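Local coordinates for fusarinine C esterase sidJ (Aspergillus fumigatus, PDB 6GUP), which hydrolyses the ester bonds of the fungal siderophore fusarinine C, yielding three fusarinine units and Fe(3+), but does not act on triacetylfusarinine C, at residues L281-D286 and P323-A328; K277-F282 and E317-I322; T124-V129 and Q163-D168. All blocks are in the same frame, centred on the assembly; numbering follows the deposited sequence.

Contact 1: L281-D286 and P323-A328; sequences LFSGAD and PNASHA
Ser-283 OG and Ser-326 O, 2.7 Å apart, form a short hydrogen bond between Ser-283 of strand 278-283 and the histidine loop of this alpha/beta-hydrolase. The hydroxyl donates from above the carbonyl plane, 47° out of it, and its place follows from chi1 (-72°), which sets OG anti to the carbonyl carbon. One residue back, Ala-325 O accepts from Ala-285 N at 2.7 Å, a bent bond by which the type I turn Ser-283 to Asp-286 reaches across to the 323-328 loop. The methyl CB of Ala-285 also lies against Ala-325 O, so the turn meets this oxygen with an N-H and a methyl.

The turn delivers Asp-286 to His-327. Their side chains run side by side in the same direction, with carboxylate and ring planes 65° apart. ND1 of His-327 donates to OD2 of Asp-286 at 2.9 Å, meeting it on the syn side, with the oxygen close to the ring plane. On the far nitrogen, NE2 is hydrogen-bonded to Ser-123 OG, an arrangement consistent with a Ser-His-Asp charge relay of the hydrolase type. Gln-287 OE1 bonds to the backbone N of His-327. The carboxylate is secured in turn through its other oxygen: Asp-286 OD1 accepts a hydrogen bond from Ser-288 N.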
loop_
_atom_site.group_PDB
_atom_site.type_symbol
_atom_site.label_atom_id
_atom_site.label_comp_id
_atom_site.label_asym_id
_atom_site.label_seq_id
_atom_site.Cartn_x
_atom_site.Cartn_y
_atom_site.Cartn_z
ATOM N N LEU A 281 -5.092 -2.747 25.242
ATOM C CA LEU A 281 -3.737 -2.973 25.745
ATOM C C LEU A 281 -2.914 -1.695 25.628
ATOM O O LEU A 281 -2.354 -1.401 24.568
ATOM C CB LEU A 281 -3.061 -4.111 24.972
ATOM C CG LEU A 281 -3.723 -5.489 25.021
ATOM C CD1 LEU A 281 -2.980 -6.453 24.109
ATOM C CD2 LEU A 281 -3.779 -6.037 26.438
ATOM N N PHE A 282 -2.862 -0.928 26.716
ATOM C CA PHE A 282 -1.998 0.253 26.784
ATOM C C PHE A 282 -0.542 -0.144 26.962
ATOM O O PHE A 282 -0.237 -1.213 27.492
ATOM C CB PHE A 282 -2.378 1.186 27.949
ATOM C CG PHE A 282 -3.437 2.218 27.630
ATOM C CD1 PHE A 282 -3.796 2.567 26.320
ATOM C CD2 PHE A 282 -4.049 2.895 28.680
ATOM C CE1 PHE A 282 -4.760 3.533 26.084
ATOM C CE2 PHE A 282 -5.011 3.864 28.442
ATOM C CZ PHE A 282 -5.368 4.181 27.144
ATOM N N SER A 283 0.344 0.750 26.535
ATOM C CA SER A 283 1.778 0.593 26.727
ATOM C C SER A 283 2.195 1.446 27.928
ATOM O O SER A 283 1.941 2.651 27.955
ATOM C CB SER A 283 2.521 1.002 25.457
ATOM O OG SER A 283 2.332 0.038 24.436
ATOM N N GLY A 284 2.805 0.808 28.928
ATOM C CA GLY A 284 3.167 1.470 30.185
ATOM C C GLY A 284 4.220 2.554 30.070
ATOM O O GLY A 284 4.180 3.540 30.812
ATOM N N ALA A 285 5.157 2.372 29.143
ATOM C CA ALA A 285 6.179 3.371 28.839
ATOM C C ALA A 285 5.938 3.993 27.461
ATOM O O ALA A 285 6.889 4.254 26.718
ATOM C CB ALA A 285 7.559 2.729 28.905
ATOM N N ASP A 286 4.667 4.231 27.126
ATOM C CA ASP A 286 4.305 4.810 25.834
ATOM C C ASP A 286 4.830 6.239 25.768
ATOM O O ASP A 286 4.383 7.120 26.505
ATOM C CB ASP A 286 2.788 4.786 25.606
ATOM C CG ASP A 286 2.409 4.998 24.149
ATOM O OD1 ASP A 286 2.961 5.913 23.505
ATOM O OD2 ASP A 286 1.543 4.252 23.648
ATOM N N PRO A 323 3.460 -3.419 31.407
ATOM C CA PRO A 323 4.632 -2.811 32.063
ATOM C C PRO A 323 5.839 -2.635 31.135
ATOM O O PRO A 323 6.183 -3.557 30.393
ATOM C CB PRO A 323 4.974 -3.802 33.187
ATOM C CG PRO A 323 3.738 -4.590 33.412
ATOM C CD PRO A 323 3.029 -4.652 32.096
ATOM N N ASN A 324 6.439 -1.443 31.169
ATOM C CA ASN A 324 7.659 -1.106 30.410
ATOM C C ASN A 324 7.531 -1.122 28.875
ATOM O O ASN A 324 8.539 -0.967 28.180
ATOM C CB ASN A 324 8.836 -2.007 30.836
ATOM C CG ASN A 324 9.025 -2.059 32.342
ATOM O OD1 ASN A 324 9.134 -3.138 32.926
ATOM N ND2 ASN A 324 9.064 -0.894 32.978
ATOM N N ALA A 325 6.314 -1.272 28.345
ATOM C CA ALA A 325 6.113 -1.358 26.899
ATOM C C ALA A 325 6.159 0.032 26.285
ATOM O O ALA A 325 5.621 0.976 26.857
ATOM C CB ALA A 325 4.785 -2.025 26.573
ATOM N N SER A 326 6.799 0.148 25.125
ATOM C CA SER A 326 6.795 1.383 24.345
ATOM C C SER A 326 5.573 1.334 23.432
ATOM O O SER A 326 4.831 0.347 23.442
ATOM C CB SER A 326 8.087 1.521 23.534
ATOM O OG SER A 326 8.172 0.541 22.516
ATOM N N HIS A 327 5.364 2.391 22.649
ATOM C CA HIS A 327 4.185 2.499 21.781
ATOM C C HIS A 327 4.060 1.330 20.801
ATOM O O HIS A 327 3.016 0.676 20.740
ATOM C CB HIS A 327 4.207 3.817 21.003
ATOM C CG HIS A 327 2.984 4.040 20.168
ATOM N ND1 HIS A 327 1.763 4.374 20.713
ATOM C CD2 HIS A 327 2.792 3.959 18.831
ATOM C CE1 HIS A 327 0.872 4.497 19.745
ATOM N NE2 HIS A 327 1.470 4.251 18.593
ATOM N N ALA A 328 5.131 1.083 20.049
ATOM C CA ALA A 328 5.171 0.013 19.047
ATOM C C ALA A 328 5.974 -1.221 19.484
ATOM O O ALA A 328 6.007 -2.209 18.752
ATOM C CB ALA A 328 5.721 0.559 17.737
#

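Contact 2: K277-F282 and E317-I322; sequences KLMVLF and ENSGII
The last two parallel strands of the alpha/beta-hydrolase sheet, 278-283 and 320-322, meet here as the two strands of a beta-alpha-beta unit whose connecting helix is 295-307. Leu-281 pairs with Gly-320 and Phe-282 with Ile-321. The short strand segments diverge by 37°, yet a ladder of backbone bonds persists: Gly-320 N to Val-280 O, then Phe-282 N to Gly-320 O at 2.9 Å, and finally Ile-322 N to Phe-282 O at 2.8 Å.

Before the ladder starts, a side chain takes over the role of a backbone acceptor. Ser-319 OG receives the N-H of Val-280 N at 2.9 Å. A chi1 of -58° puts OG anti to its own carbonyl carbon, where it also bonds to Asp-316 O. The serine oxygen thus joins the edge of strand 278-283 to the loop leading into strand 320-322, and CG of Met-279 packs 3.8 Å from Ser-319 OG. Farther back, a water accepts from both Lys-277 NZ and Glu-317 N.

On the helix 295-307 face, Phe-282 and Ile-321 cross obliquely. CG1 of Ile-321 comes to CB of Phe-282 at 3.8 Å and sits at the edge of the ring, near CD2. The ring itself leads away from strand 320-322, meeting Trp-302 at about 60° between planes and packing on Leu-298 and Leu-299. Leu-281 emerges on the other face, and there its CD2 touches CD1 of Ile-322 loosely, at 4.3 Å.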
loop_
_atom_site.group_PDB
_atom_site.type_symbol
_atom_site.label_atom_id
_atom_site.label_comp_id
_atom_site.label_asym_id
_atom_site.label_seq_id
_atom_site.Cartn_x
_atom_site.Cartn_y
_atom_site.Cartn_z
ATOM N N LYS A 277 -15.792 -9.596 23.773
ATOM C CA LYS A 277 -15.141 -8.634 24.666
ATOM C C LYS A 277 -14.275 -7.626 23.912
ATOM O O LYS A 277 -13.710 -7.946 22.866
ATOM C CB LYS A 277 -14.279 -9.369 25.701
ATOM C CG LYS A 277 -14.966 -10.535 26.408
ATOM C CD LYS A 277 -16.047 -10.075 27.378
ATOM C CE LYS A 277 -15.501 -9.897 28.784
ATOM N NZ LYS A 277 -16.349 -8.983 29.596
ATOM N N LEU A 278 -14.187 -6.409 24.453
ATOM C CA LEU A 278 -13.236 -5.397 23.985
ATOM C C LEU A 278 -12.043 -5.366 24.933
ATOM O O LEU A 278 -12.191 -4.983 26.099
ATOM C CB LEU A 278 -13.887 -4.009 23.929
ATOM C CG LEU A 278 -12.968 -2.828 23.579
ATOM C CD1 LEU A 278 -12.372 -2.977 22.184
ATOM C CD2 LEU A 278 -13.715 -1.511 23.703
ATOM N N MET A 279 -10.869 -5.765 24.441
ATOM C CA MET A 279 -9.631 -5.678 25.219
ATOM C C MET A 279 -8.751 -4.533 24.724
ATOM O O MET A 279 -8.362 -4.506 23.557
ATOM C CB MET A 279 -8.846 -6.991 25.173
ATOM C CG MET A 279 -7.680 -7.025 26.155
ATOM S SD MET A 279 -6.946 -8.654 26.380
ATOM C CE MET A 279 -6.199 -8.905 24.772
ATOM N N VAL A 280 -8.446 -3.595 25.619
ATOM C CA VAL A 280 -7.512 -2.504 25.341
ATOM C C VAL A 280 -6.173 -2.807 26.018
ATOM O O VAL A 280 -6.132 -3.090 27.216
ATOM C CB VAL A 280 -8.068 -1.150 25.832
ATOM C CG1 VAL A 280 -7.075 -0.019 25.581
ATOM C CG2 VAL A 280 -9.390 -0.845 25.141
ATOM N N LEU A 281 -5.092 -2.747 25.242
ATOM C CA LEU A 281 -3.737 -2.973 25.745
ATOM C C LEU A 281 -2.914 -1.695 25.628
ATOM O O LEU A 281 -2.354 -1.401 24.568
ATOM C CB LEU A 281 -3.061 -4.111 24.972
ATOM C CG LEU A 281 -3.723 -5.489 25.021
ATOM C CD1 LEU A 281 -2.980 -6.453 24.109
ATOM C CD2 LEU A 281 -3.779 -6.037 26.438
ATOM N N PHE A 282 -2.862 -0.928 26.716
ATOM C CA PHE A 282 -1.998 0.253 26.784
ATOM C C PHE A 282 -0.542 -0.144 26.962
ATOM O O PHE A 282 -0.237 -1.213 27.492
ATOM C CB PHE A 282 -2.378 1.186 27.949
ATOM C CG PHE A 282 -3.437 2.218 27.630
ATOM C CD1 PHE A 282 -3.796 2.567 26.320
ATOM C CD2 PHE A 282 -4.049 2.895 28.680
ATOM C CE1 PHE A 282 -4.760 3.533 26.084
ATOM C CE2 PHE A 282 -5.011 3.864 28.442
ATOM C CZ PHE A 282 -5.368 4.181 27.144
ATOM N N GLU A 317 -12.116 -7.190 31.334
ATOM C CA GLU A 317 -11.412 -6.842 32.576
ATOM C C GLU A 317 -9.894 -7.058 32.481
ATOM O O GLU A 317 -9.129 -6.372 33.157
ATOM C CB GLU A 317 -11.990 -7.606 33.779
ATOM C CG GLU A 317 -11.707 -9.107 33.809
ATOM C CD GLU A 317 -12.152 -9.770 35.102
ATOM O OE1 GLU A 317 -11.657 -10.879 35.394
ATOM O OE2 GLU A 317 -12.988 -9.192 35.830
ATOM N N ASN A 318 -9.475 -7.999 31.631
ATOM C CA ASN A 318 -8.051 -8.234 31.343
ATOM C C ASN A 318 -7.355 -7.122 30.536
ATOM O O ASN A 318 -6.154 -7.220 30.277
ATOM C CB ASN A 318 -7.863 -9.591 30.640
ATOM C CG ASN A 318 -8.157 -10.772 31.552
ATOM O OD1 ASN A 318 -7.861 -10.744 32.748
ATOM N ND2 ASN A 318 -8.737 -11.825 30.986
ATOM N N SER A 319 -8.094 -6.089 30.125
ATOM C CA SER A 319 -7.497 -4.849 29.627
ATOM C C SER A 319 -6.615 -4.216 30.695
ATOM O O SER A 319 -6.892 -4.329 31.893
ATOM C CB SER A 319 -8.581 -3.840 29.249
ATOM O OG SER A 319 -9.456 -4.365 28.269
ATOM N N GLY A 320 -5.560 -3.542 30.256
ATOM C CA GLY A 320 -4.628 -2.925 31.186
ATOM C C GLY A 320 -3.460 -2.238 30.518
ATOM O O GLY A 320 -3.500 -1.923 29.325
ATOM N N ILE A 321 -2.414 -2.024 31.310
ATOM C CA ILE A 321 -1.254 -1.240 30.915
ATOM C C ILE A 321 -0.035 -2.159 30.983
ATOM O O ILE A 321 0.393 -2.537 32.074
ATOM C CB ILE A 321 -1.099 -0.012 31.845
ATOM C CG1 ILE A 321 -2.348 0.880 31.751
ATOM C CG2 ILE A 321 0.140 0.798 31.486
ATOM C CD1 ILE A 321 -2.427 1.972 32.794
ATOM N N ILE A 322 0.515 -2.505 29.816
ATOM C CA ILE A 322 1.638 -3.448 29.719
ATOM C C ILE A 322 2.872 -2.792 30.359
ATOM O O ILE A 322 3.279 -1.717 29.912
ATOM C CB ILE A 322 1.985 -3.835 28.253
ATOM C CG1 ILE A 322 0.769 -4.390 27.479
ATOM C CG2 ILE A 322 3.124 -4.853 28.220
ATOM C CD1 ILE A 322 0.199 -5.700 27.980
HETATM O O HOH W 1 -14.232 -8.927 31.519
#

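Contact 3: T124-V129 and Q163-D168; sequences TGSQCV and QAPVSD
Thr-124 and Asp-168 cross at about a right angle, methyl against carboxylate. CG2 of Thr-124 is the branch that touches, lying 3.5 Å from Asp-168 OD2 and somewhat farther from OD1. It stands anti to the carbonyl carbon, while OG1, on the other branch (chi1 56°), accepts a hydrogen bond from Leu-45 N. The same OD2 is approached by the amide of Gln-127: an extended chain beyond CG brings Gln-127 NE2 to 3.6 Å from Asp-168 OD2, obliquely and with amide and carboxylate planes 75° apart. Asp-168 therefore meets a methyl group and an amide nitrogen through one oxygen, in packing contacts.

Deeper in, Ser-126 turns its CB onto the ring of Pro-165, CB to CB at 3.7 Å. Ser-126 OG comes no nearer than 3.6 Å to Gln-163 N and instead makes weak hydrogen bonds to Ser-123 O and Gly-121 O, within the turn between strand 117-122 and helix 125-134. That turn carries the Gly-121, Ser-123, Gly-125 pattern of a probable nucleophile elbow, the sharp strand-to-helix turn of alpha/beta-hydrolases. The side chain of Gln-163 reaches neighbouring parts of the core, with OE1 taking hydrogen bonds from His-122 ND1 and Tyr-54 OH.

The contact lies at the heart of the folded chain, its centre about 4 Å from the chain's centre. Helix 125-134, which follows strand 117-122, rests on the adjoining parallel strand 159-163 through Ser-126 and Val-129. The 163-168 loop leaves that strand toward helix 168-178, N-capped by Ser-167, while Pro-165 packs on Val-280 and Phe-282 of strand 278-283.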
loop_
_atom_site.group_PDB
_atom_site.type_symbol
_atom_site.label_atom_id
_atom_site.label_comp_id
_atom_site.label_asym_id
_atom_site.label_seq_id
_atom_site.Cartn_x
_atom_site.Cartn_y
_atom_site.Cartn_z
ATOM N N THR A 124 -2.909 3.794 15.374
ATOM C CA THR A 124 -4.079 4.472 14.805
ATOM C C THR A 124 -5.064 3.532 14.086
ATOM O O THR A 124 -6.161 3.956 13.727
ATOM C CB THR A 124 -3.659 5.599 13.840
ATOM O OG1 THR A 124 -2.802 5.067 12.823
ATOM C CG2 THR A 124 -2.926 6.700 14.596
ATOM N N GLY A 125 -4.676 2.272 13.876
ATOM C CA GLY A 125 -5.611 1.226 13.452
ATOM C C GLY A 125 -6.711 0.939 14.466
ATOM O O GLY A 125 -7.764 0.418 14.103
ATOM N N SER A 126 -6.461 1.266 15.738
ATOM C CA SER A 126 -7.482 1.206 16.791
ATOM C C SER A 126 -8.678 2.134 16.550
ATOM O O SER A 126 -9.787 1.834 16.999
ATOM C CB SER A 126 -6.862 1.530 18.152
ATOM O OG SER A 126 -5.840 0.604 18.478
ATOM N N GLN A 127 -8.454 3.253 15.856
ATOM C CA GLN A 127 -9.542 4.143 15.433
ATOM C C GLN A 127 -10.531 3.395 14.544
ATOM O O GLN A 127 -11.740 3.506 14.734
ATOM C CB GLN A 127 -9.013 5.362 14.669
ATOM C CG GLN A 127 -8.157 6.322 15.483
ATOM C CD GLN A 127 -7.449 7.353 14.620
ATOM O OE1 GLN A 127 -7.885 7.662 13.509
ATOM N NE2 GLN A 127 -6.348 7.891 15.130
ATOM N N CYS A 128 -10.006 2.633 13.582
ATOM C CA CYS A 128 -10.833 1.810 12.690
ATOM C C CYS A 128 -11.670 0.772 13.444
ATOM O O CYS A 128 -12.811 0.507 13.064
ATOM C CB CYS A 128 -9.967 1.099 11.644
ATOM S SG CYS A 128 -8.824 2.179 10.755
ATOM N N VAL A 129 -11.105 0.206 14.511
ATOM C CA VAL A 129 -11.795 -0.797 15.335
ATOM C C VAL A 129 -12.994 -0.174 16.058
ATOM O O VAL A 129 -14.108 -0.690 15.962
ATOM C CB VAL A 129 -10.836 -1.469 16.353
ATOM C CG1 VAL A 129 -11.585 -2.423 17.279
ATOM C CG2 VAL A 129 -9.724 -2.217 15.626
ATOM N N GLN A 163 -4.602 -2.066 20.530
ATOM C CA GLN A 163 -3.254 -2.006 21.092
ATOM C C GLN A 163 -2.705 -0.590 20.948
ATOM O O GLN A 163 -2.583 -0.081 19.833
ATOM C CB GLN A 163 -2.350 -3.014 20.380
ATOM C CG GLN A 163 -0.963 -3.174 20.994
ATOM C CD GLN A 163 0.058 -2.171 20.476
ATOM O OE1 GLN A 163 0.114 -1.882 19.283
ATOM N NE2 GLN A 163 0.877 -1.643 21.377
ATOM N N ALA A 164 -2.374 0.027 22.084
ATOM C CA ALA A 164 -1.890 1.409 22.142
ATOM C C ALA A 164 -2.781 2.417 21.386
ATOM O O ALA A 164 -2.295 3.134 20.503
ATOM C CB ALA A 164 -0.445 1.479 21.651
ATOM N N PRO A 165 -4.091 2.463 21.718
ATOM C CA PRO A 165 -4.951 3.505 21.145
ATOM C C PRO A 165 -4.621 4.860 21.769
ATOM O O PRO A 165 -4.986 5.126 22.917
ATOM C CB PRO A 165 -6.365 3.042 21.510
ATOM C CG PRO A 165 -6.190 2.214 22.730
ATOM C CD PRO A 165 -4.844 1.562 22.613
ATOM N N VAL A 166 -3.923 5.693 21.002
ATOM C CA VAL A 166 -3.313 6.920 21.503
ATOM C C VAL A 166 -3.812 8.108 20.682
ATOM O O VAL A 166 -3.927 8.022 19.458
ATOM C CB VAL A 166 -1.770 6.806 21.440
ATOM C CG1 VAL A 166 -1.082 8.154 21.634
ATOM C CG2 VAL A 166 -1.280 5.811 22.485
ATOM N N SER A 167 -4.104 9.209 21.373
ATOM C CA SER A 167 -4.524 10.451 20.726
ATOM C C SER A 167 -3.348 11.103 20.001
ATOM O O SER A 167 -2.335 11.429 20.625
ATOM C CB SER A 167 -5.106 11.427 21.756
ATOM O OG SER A 167 -5.288 12.721 21.204
ATOM N N ASP A 168 -3.487 11.275 18.686
ATOM C CA ASP A 168 -2.505 12.015 17.883
ATOM C C ASP A 168 -2.430 13.476 18.313
ATOM O O ASP A 168 -1.345 14.058 18.352
ATOM C CB ASP A 168 -2.845 11.947 16.387
ATOM C CG ASP A 168 -2.586 10.578 15.782
ATOM O OD1 ASP A 168 -1.514 9.990 16.041
ATOM O OD2 ASP A 168 -3.455 10.093 15.026
#

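From the N terminus, contact 3 comes first, closing the excursion from 124-129 to 163-168 before the other two begin. Contacts 1 and 2 then start from the same strand, sharing Leu-281 and Phe-282. Their loops overlap and cross: 277-282 returns at 317-322, whereas 281-286 returns just afterwards at 323-328. Contact 2 secures the parallel edge of the sheet, and contact 1 continues from its C-terminal end, where Gly-284 N and Ile-322 O probably hydrogen-bond. Contact 3 joins them from the opposite neighbour of strand 278-283, through the probable bonds Leu-281 O to Ala-164 N and His-327 O to Gln-163 NE2.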